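Local coordinates for alcohol dehydrogenase superfamily protein (Novosphingobium aromaticivorans, PDB 3GAZ) that probably works as an NADP-dependent oxidoreductase of the medium-chain alcohol dehydrogenase superfamily, with a GroES-like domain joined to a Rossmann-type nucleotide-binding domain, at residues V35-E40 and A109-R114; D70-V75 and L123-A128. All coordinates share one frame; numbering follows the deposited sequence.

Interaction 1 (V35-E40 and A109-R114)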
ATOM      1  N   VAL A  35      15.035  -7.181  -7.875  1.00 18.65           N
ATOM      2  CA  VAL A  35      15.382  -7.967  -9.052  1.00 19.18           C
ATOM      3  C   VAL A  35      14.103  -8.001  -9.875  1.00 19.24           C
ATOM      4  O   VAL A  35      13.006  -7.921  -9.318  1.00 18.96           O
ATOM      5  CB  VAL A  35      15.807  -9.425  -8.716  1.00 20.06           C
ATOM      6  CG1 VAL A  35      17.106  -9.424  -7.929  1.00 18.79           C
ATOM      7  CG2 VAL A  35      14.702 -10.140  -7.951  1.00 17.67           C
ATOM      8  N   LEU A  36      14.236  -8.082 -11.195  1.00 17.34           N
ATOM      9  CA  LEU A  36      13.064  -8.141 -12.054  1.00 16.52           C
ATOM     10  C   LEU A  36      12.781  -9.607 -12.302  1.00 16.67           C
ATOM     11  O   LEU A  36      13.624 -10.330 -12.829  1.00 17.10           O
ATOM     12  CB  LEU A  36      13.317  -7.427 -13.386  1.00 16.68           C
ATOM     13  CG  LEU A  36      12.114  -7.393 -14.337  1.00 17.41           C
ATOM     14  CD1 LEU A  36      10.982  -6.580 -13.709  1.00 18.29           C
ATOM     15  CD2 LEU A  36      12.523  -6.787 -15.675  1.00 16.81           C
ATOM     16  N   VAL A  37      11.593 -10.050 -11.911  1.00 15.51           N
ATOM     17  CA  VAL A  37      11.231 -11.441 -12.089  1.00 13.99           C
ATOM     18  C   VAL A  37      10.309 -11.652 -13.268  1.00 15.21           C
ATOM     19  O   VAL A  37       9.290 -10.976 -13.401  1.00 14.01           O
ATOM     20  CB  VAL A  37      10.522 -12.008 -10.839  1.00 14.15           C
ATOM     21  CG1 VAL A  37      10.148 -13.477 -11.076  1.00 13.35           C
ATOM     22  CG2 VAL A  37      11.424 -11.870  -9.616  1.00 14.18           C
ATOM     23  N   GLN A  38      10.684 -12.579 -14.137  1.00 14.14           N
ATOM     24  CA  GLN A  38       9.843 -12.916 -15.269  1.00 16.55           C
ATOM     25  C   GLN A  38       8.991 -14.016 -14.659  1.00 15.59           C
ATOM     26  O   GLN A  38       9.484 -15.111 -14.383  1.00 15.54           O
ATOM     27  CB  GLN A  38      10.677 -13.458 -16.423  1.00 18.09           C
ATOM     28  CG  GLN A  38       9.857 -13.854 -17.636  1.00 22.18           C
ATOM     29  CD  GLN A  38      10.720 -14.097 -18.856  1.00 27.19           C
ATOM     30  OE1 GLN A  38      11.673 -14.877 -18.811  1.00 29.23           O
ATOM     31  NE2 GLN A  38      10.389 -13.429 -19.956  1.00 28.72           N
ATOM     32  N   ILE A  39       7.724 -13.705 -14.420  1.00 14.49           N
ATOM     33  CA  ILE A  39       6.803 -14.640 -13.789  1.00 14.44           C
ATOM     34  C   ILE A  39       6.312 -15.744 -14.713  1.00 15.62           C
ATOM     35  O   ILE A  39       5.737 -15.476 -15.768  1.00 15.54           O
ATOM     36  CB  ILE A  39       5.585 -13.880 -13.211  1.00 14.55           C
ATOM     37  CG1 ILE A  39       6.068 -12.834 -12.196  1.00 14.02           C
ATOM     38  CG2 ILE A  39       4.617 -14.863 -12.558  1.00 15.27           C
ATOM     39  CD1 ILE A  39       4.965 -11.925 -11.652  1.00 14.19           C
ATOM     40  N   GLU A  40       6.540 -16.989 -14.306  1.00 13.80           N
ATOM     41  CA  GLU A  40       6.110 -18.136 -15.098  1.00 15.74           C
ATOM     42  C   GLU A  40       4.836 -18.768 -14.532  1.00 15.29           C
ATOM     43  O   GLU A  40       4.027 -19.323 -15.276  1.00 15.17           O
ATOM     44  CB  GLU A  40       7.254 -19.159 -15.189  1.00 15.45           C
ATOM     45  CG  GLU A  40       8.448 -18.608 -15.975  1.00 17.78           C
ATOM     46  CD  GLU A  40       9.627 -19.562 -16.068  1.00 20.45           C
ATOM     47  OE1 GLU A  40       9.416 -20.750 -16.389  1.00 17.25           O
ATOM     48  OE2 GLU A  40      10.771 -19.112 -15.837  1.00 22.53           O
ATOM     49  N   ALA A 109       7.522  -8.610 -12.548  1.00 13.25           N
ATOM     50  CA  ALA A 109       7.350  -7.949 -11.264  1.00 15.12           C
ATOM     51  C   ALA A 109       8.718  -7.589 -10.692  1.00 15.50           C
ATOM     52  O   ALA A 109       9.632  -8.416 -10.682  1.00 15.66           O
ATOM     53  CB  ALA A 109       6.600  -8.850 -10.292  1.00 13.92           C
ATOM     54  N   ALA A 110       8.856  -6.345 -10.246  1.00 15.82           N
ATOM     55  CA  ALA A 110      10.095  -5.867  -9.637  1.00 16.75           C
ATOM     56  C   ALA A 110       9.914  -6.190  -8.157  1.00 18.17           C
ATOM     57  O   ALA A 110       9.021  -5.644  -7.505  1.00 18.12           O
ATOM     58  CB  ALA A 110      10.238  -4.361  -9.844  1.00 15.05           C
ATOM     59  N   VAL A 111      10.760  -7.073  -7.633  1.00 18.07           N
ATOM     60  CA  VAL A 111      10.641  -7.516  -6.248  1.00 19.36           C
ATOM     61  C   VAL A 111      11.887  -7.349  -5.389  1.00 19.03           C
ATOM     62  O   VAL A 111      13.007  -7.577  -5.848  1.00 17.60           O
ATOM     63  CB  VAL A 111      10.253  -9.011  -6.201  1.00 20.76           C
ATOM     64  CG1 VAL A 111      10.041  -9.460  -4.760  1.00 23.50           C
ATOM     65  CG2 VAL A 111       9.007  -9.246  -7.037  1.00 20.68           C
ATOM     66  N   ASP A 112      11.670  -6.972  -4.129  1.00 18.13           N
ATOM     67  CA  ASP A 112      12.756  -6.805  -3.169  1.00 18.23           C
ATOM     68  C   ASP A 112      13.379  -8.189  -3.004  1.00 17.30           C
ATOM     69  O   ASP A 112      12.685  -9.146  -2.646  1.00 16.27           O
ATOM     70  CB  ASP A 112      12.201  -6.319  -1.827  1.00 18.70           C
ATOM     71  CG  ASP A 112      13.291  -6.024  -0.809  1.00 21.73           C
ATOM     72  OD1 ASP A 112      14.128  -6.913  -0.536  1.00 19.19           O
ATOM     73  OD2 ASP A 112      13.302  -4.895  -0.271  1.00 23.42           O
ATOM     74  N   ALA A 113      14.681  -8.286  -3.262  1.00 16.11           N
ATOM     75  CA  ALA A 113      15.405  -9.552  -3.186  1.00 18.34           C
ATOM     76  C   ALA A 113      15.170 -10.344  -1.902  1.00 17.15           C
ATOM     77  O   ALA A 113      15.151 -11.573  -1.921  1.00 18.27           O
ATOM     78  CB  ALA A 113      16.905  -9.304  -3.376  1.00 18.52           C
ATOM     79  N   ARG A 114      14.982  -9.639  -0.794  1.00 18.73           N
ATOM     80  CA  ARG A 114      14.768 -10.283   0.501  1.00 19.26           C
ATOM     81  C   ARG A 114      13.524 -11.166   0.574  1.00 18.35           C
ATOM     82  O   ARG A 114      13.452 -12.077   1.403  1.00 17.88           O
ATOM     83  CB  ARG A 114      14.703  -9.222   1.595  1.00 19.71           C
ATOM     84  CG  ARG A 114      16.021  -8.492   1.821  1.00 21.75           C
ATOM     85  CD  ARG A 114      15.851  -7.362   2.816  1.00 21.65           C
ATOM     86  NE  ARG A 114      15.109  -6.244   2.243  1.00 23.69           N
ATOM     87  CZ  ARG A 114      14.814  -5.128   2.901  1.00 23.35           C
ATOM     88  NH1 ARG A 114      15.192  -4.979   4.164  1.00 24.35           N
ATOM     89  NH2 ARG A 114      14.151  -4.154   2.291  1.00 23.45           N
TER
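Val35 pairs with Val111 at the start of an antiparallel beta ladder between strands 34-39 and 108-112, part of the curled sheet of the GroES-like domain. The valines form a hydrogen-bonded pair: Val35 N donates to Val111 O at 2.9 Å, and Val111 N returns a straighter bond to Val35 O, its N-H...O angle 172°. Val35 O also takes a CA-H...O contact from Ala110 CA at 3.6 Å. Val35 CG2 rests on Val111 O. Leu36 and Ala110 make the intervening non-hydrogen-bonded pair, their side chains on the face opposite Val35 and Val111. Leu36 holds CG anti to the backbone N (chi1 -178°), and its CD1 lies 3.8 Å from Ala109 O, while beyond this pair its side chain meets Val76 and Ala77 of strand 70-78. Val37 restores the hydrogen-bonded pattern with Ala109. Its N reaches Ala109 O at 2.8 Å, and Ala109 N donates the more bent return bond to Val37 O. On the face of Val35, Val37 and Val111, Val37 CG2 approaches Val111 CG2, and Leu116 touches all three valines, building a buried aliphatic patch. Past the last pair, Ile39 still reaches the partner strand: CG1 lies beside the backbone N (chi1 -58°), and the terminal methyl CD1 packs on Ala109 CB at 3.7 Å.

Interaction 2 (D70-V75 and L123-A128)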
ATOM      1  N   ASP A  70       1.373 -14.746  -4.687  1.00 12.16           N
ATOM      2  CA  ASP A  70       2.479 -15.697  -4.848  1.00 10.42           C
ATOM      3  C   ASP A  70       3.000 -15.792  -6.282  1.00 12.34           C
ATOM      4  O   ASP A  70       2.239 -15.659  -7.243  1.00  9.51           O
ATOM      5  CB  ASP A  70       2.050 -17.110  -4.436  1.00 10.62           C
ATOM      6  CG  ASP A  70       1.753 -17.243  -2.948  1.00 13.46           C
ATOM      7  OD1 ASP A  70       2.519 -16.690  -2.129  1.00 10.64           O
ATOM      8  OD2 ASP A  70       0.761 -17.930  -2.600  1.00 11.60           O
ATOM      9  N   LEU A  71       4.299 -16.044  -6.420  1.00 10.74           N
ATOM     10  CA  LEU A  71       4.876 -16.207  -7.742  1.00 12.33           C
ATOM     11  C   LEU A  71       6.014 -17.211  -7.777  1.00 12.71           C
ATOM     12  O   LEU A  71       6.544 -17.625  -6.742  1.00 11.12           O
ATOM     13  CB  LEU A  71       5.369 -14.866  -8.303  1.00 12.17           C
ATOM     14  CG  LEU A  71       6.512 -14.090  -7.635  1.00 12.52           C
ATOM     15  CD1 LEU A  71       7.826 -14.860  -7.725  1.00 14.81           C
ATOM     16  CD2 LEU A  71       6.653 -12.742  -8.340  1.00 12.10           C
ATOM     17  N   ALA A  72       6.357 -17.609  -8.996  1.00 11.56           N
ATOM     18  CA  ALA A  72       7.458 -18.522  -9.260  1.00 12.04           C
ATOM     19  C   ALA A  72       7.899 -18.124 -10.661  1.00 13.76           C
ATOM     20  O   ALA A  72       7.071 -18.013 -11.567  1.00 12.82           O
ATOM     21  CB  ALA A  72       6.982 -19.968  -9.242  1.00 13.04           C
ATOM     22  N   GLY A  73       9.190 -17.883 -10.841  1.00 14.01           N
ATOM     23  CA  GLY A  73       9.658 -17.491 -12.157  1.00 13.36           C
ATOM     24  C   GLY A  73      11.167 -17.478 -12.272  1.00 13.75           C
ATOM     25  O   GLY A  73      11.861 -18.230 -11.589  1.00 16.31           O
ATOM     26  N   THR A  74      11.670 -16.609 -13.139  1.00 13.96           N
ATOM     27  CA  THR A  74      13.100 -16.491 -13.374  1.00 15.61           C
ATOM     28  C   THR A  74      13.549 -15.035 -13.306  1.00 15.50           C
ATOM     29  O   THR A  74      12.834 -14.129 -13.734  1.00 16.81           O
ATOM     30  CB  THR A  74      13.469 -17.059 -14.765  1.00 16.42           C
ATOM     31  OG1 THR A  74      13.157 -18.457 -14.807  1.00 17.21           O
ATOM     32  CG2 THR A  74      14.954 -16.871 -15.049  1.00 20.05           C
ATOM     33  N   VAL A  75      14.736 -14.817 -12.758  1.00 16.42           N
ATOM     34  CA  VAL A  75      15.295 -13.475 -12.658  1.00 16.38           C
ATOM     35  C   VAL A  75      15.821 -13.112 -14.046  1.00 16.96           C
ATOM     36  O   VAL A  75      16.599 -13.865 -14.633  1.00 17.84           O
ATOM     37  CB  VAL A  75      16.458 -13.441 -11.635  1.00 15.75           C
ATOM     38  CG1 VAL A  75      17.145 -12.087 -11.653  1.00 14.74           C
ATOM     39  CG2 VAL A  75      15.925 -13.745 -10.243  1.00 17.15           C
ATOM     40  N   LEU A 123      10.522 -29.006  -7.903  1.00 18.22           N
ATOM     41  CA  LEU A 123       9.174 -28.543  -8.223  1.00 18.59           C
ATOM     42  C   LEU A 123       9.062 -27.828  -9.564  1.00 19.07           C
ATOM     43  O   LEU A 123      10.006 -27.179 -10.016  1.00 20.94           O
ATOM     44  CB  LEU A 123       8.667 -27.587  -7.138  1.00 16.40           C
ATOM     45  CG  LEU A 123       8.644 -28.035  -5.673  1.00 16.32           C
ATOM     46  CD1 LEU A 123       8.048 -26.914  -4.830  1.00 13.00           C
ATOM     47  CD2 LEU A 123       7.824 -29.309  -5.520  1.00 16.12           C
ATOM     48  N   THR A 124       7.895 -27.950 -10.192  1.00 17.93           N
ATOM     49  CA  THR A 124       7.634 -27.262 -11.448  1.00 18.09           C
ATOM     50  C   THR A 124       7.283 -25.835 -11.023  1.00 17.85           C
ATOM     51  O   THR A 124       7.083 -25.576  -9.837  1.00 15.79           O
ATOM     52  CB  THR A 124       6.421 -27.861 -12.186  1.00 19.46           C
ATOM     53  OG1 THR A 124       5.238 -27.644 -11.405  1.00 17.85           O
ATOM     54  CG2 THR A 124       6.622 -29.360 -12.424  1.00 18.82           C
HETATM   55  N   MSE A 125       7.207 -24.910 -11.972  1.00 15.96           N
HETATM   56  CA  MSE A 125       6.873 -23.533 -11.625  1.00 15.77           C
HETATM   57  C   MSE A 125       5.488 -23.444 -10.971  1.00 15.67           C
HETATM   58  O   MSE A 125       5.281 -22.660 -10.041  1.00 14.95           O
HETATM   59  CB  MSE A 125       6.939 -22.644 -12.871  1.00 13.93           C
HETATM   60  CG  MSE A 125       8.369 -22.336 -13.348  1.00 12.49           C
HETATM   61 SE   MSE A 125       9.263 -21.166 -12.266  1.00  6.32          SE
HETATM   62  CE  MSE A 125      10.928 -21.231 -12.986  1.00 14.21           C
ATOM     63  N   ARG A 126       4.546 -24.248 -11.455  1.00 14.57           N
ATOM     64  CA  ARG A 126       3.196 -24.255 -10.893  1.00 15.39           C
ATOM     65  C   ARG A 126       3.235 -24.693  -9.430  1.00 16.15           C
ATOM     66  O   ARG A 126       2.659 -24.037  -8.564  1.00 14.74           O
ATOM     67  CB  ARG A 126       2.288 -25.196 -11.695  1.00 16.78           C
ATOM     68  CG  ARG A 126       1.587 -24.536 -12.890  1.00 16.54           C
ATOM     69  CD  ARG A 126       1.037 -25.577 -13.871  1.00 15.79           C
ATOM     70  NE  ARG A 126       0.278 -26.636 -13.206  1.00 13.97           N
ATOM     71  CZ  ARG A 126      -0.922 -26.480 -12.650  1.00 17.89           C
ATOM     72  NH1 ARG A 126      -1.525 -25.299 -12.675  1.00 15.72           N
ATOM     73  NH2 ARG A 126      -1.516 -27.509 -12.060  1.00 18.21           N
ATOM     74  N   GLN A 127       3.926 -25.800  -9.160  1.00 15.60           N
ATOM     75  CA  GLN A 127       4.036 -26.325  -7.800  1.00 15.04           C
ATOM     76  C   GLN A 127       4.646 -25.326  -6.819  1.00 15.13           C
ATOM     77  O   GLN A 127       4.161 -25.168  -5.701  1.00 15.05           O
ATOM     78  CB  GLN A 127       4.890 -27.594  -7.781  1.00 15.86           C
ATOM     79  CG  GLN A 127       4.225 -28.840  -8.321  1.00 14.49           C
ATOM     80  CD  GLN A 127       5.175 -30.026  -8.300  1.00 18.61           C
ATOM     81  OE1 GLN A 127       6.239 -29.988  -8.917  1.00 18.81           O
ATOM     82  NE2 GLN A 127       4.801 -31.079  -7.583  1.00 18.72           N
ATOM     83  N   ALA A 128       5.724 -24.672  -7.235  1.00 13.37           N
ATOM     84  CA  ALA A 128       6.402 -23.709  -6.381  1.00 12.32           C
ATOM     85  C   ALA A 128       5.574 -22.447  -6.148  1.00 13.75           C
ATOM     86  O   ALA A 128       5.620 -21.866  -5.066  1.00 12.19           O
ATOM     87  CB  ALA A 128       7.749 -23.343  -6.986  1.00 10.76           C
TER
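Ala72 and selenomethionine Met125 carry the contact where strand 70-78 of the GroES-like domain's sheet meets the first turn of helix 125-129. The packing involves no hydrogen bond between the segments. Ala72 CB points at the helix and lies close to the backbone there, 3.3 Å from Met125 O, with Met125 SE at 4.0 Å and Ala128 CB at 4.1 Å. The Met125 side chain bends at chi2 (-72°) and runs over the backbone of Gly73: SE sits 3.6 Å from Gly73 N, and the terminal methyl CE reaches Gly73 O at 3.4 Å. Gly73 has no side chain, and its main chain meets the selenium directly. Thr74 crosses the end of Met125 at about a right angle, its OG1 4.0 Å from CE; that hydroxyl is hydrogen-bonded to Glu40. Around this shell, Phe92 and Ala90 of strand 90-94 touch Ala72 and Met125 respectively. Toward one end of the strand, Asp70 OD1 accepts a hydrogen bond from Leu133 N, tying the strand to the following helix 132-145. The helix start that presents Met125 is fixed by a capping box between Thr124, at the N-cap, and Gln127. Gln127 N donates to Thr124 OG1, and in return Thr124 N meets Gln127 OE1 at 2.9 Å, in the plane of the amide carbonyl and on a lone pair.

In the fold
The centres of interactions 1 and 2 lie about 11 Å apart, on the same side of the chain's centre, and both involve strands of one curled sheet. Strands 34-39 and 70-78 are antiparallel neighbours there; interaction 1 pairs the other edge of 34-39 with 108-112, and interaction 2 sets helix 125-129 against 70-78. Along the chain the segments alternate: 35-40, 70-75, 109-114, 123-128. Direct ties include Gln38 N to Thr74 O at 2.7 Å, a probable hydrogen bond, and packing of Ile39 CD1 on Leu71 CD2. The two contacts thus form one continuous piece of the GroES-like part, on whose sheet the helix following strand 116-118 docks.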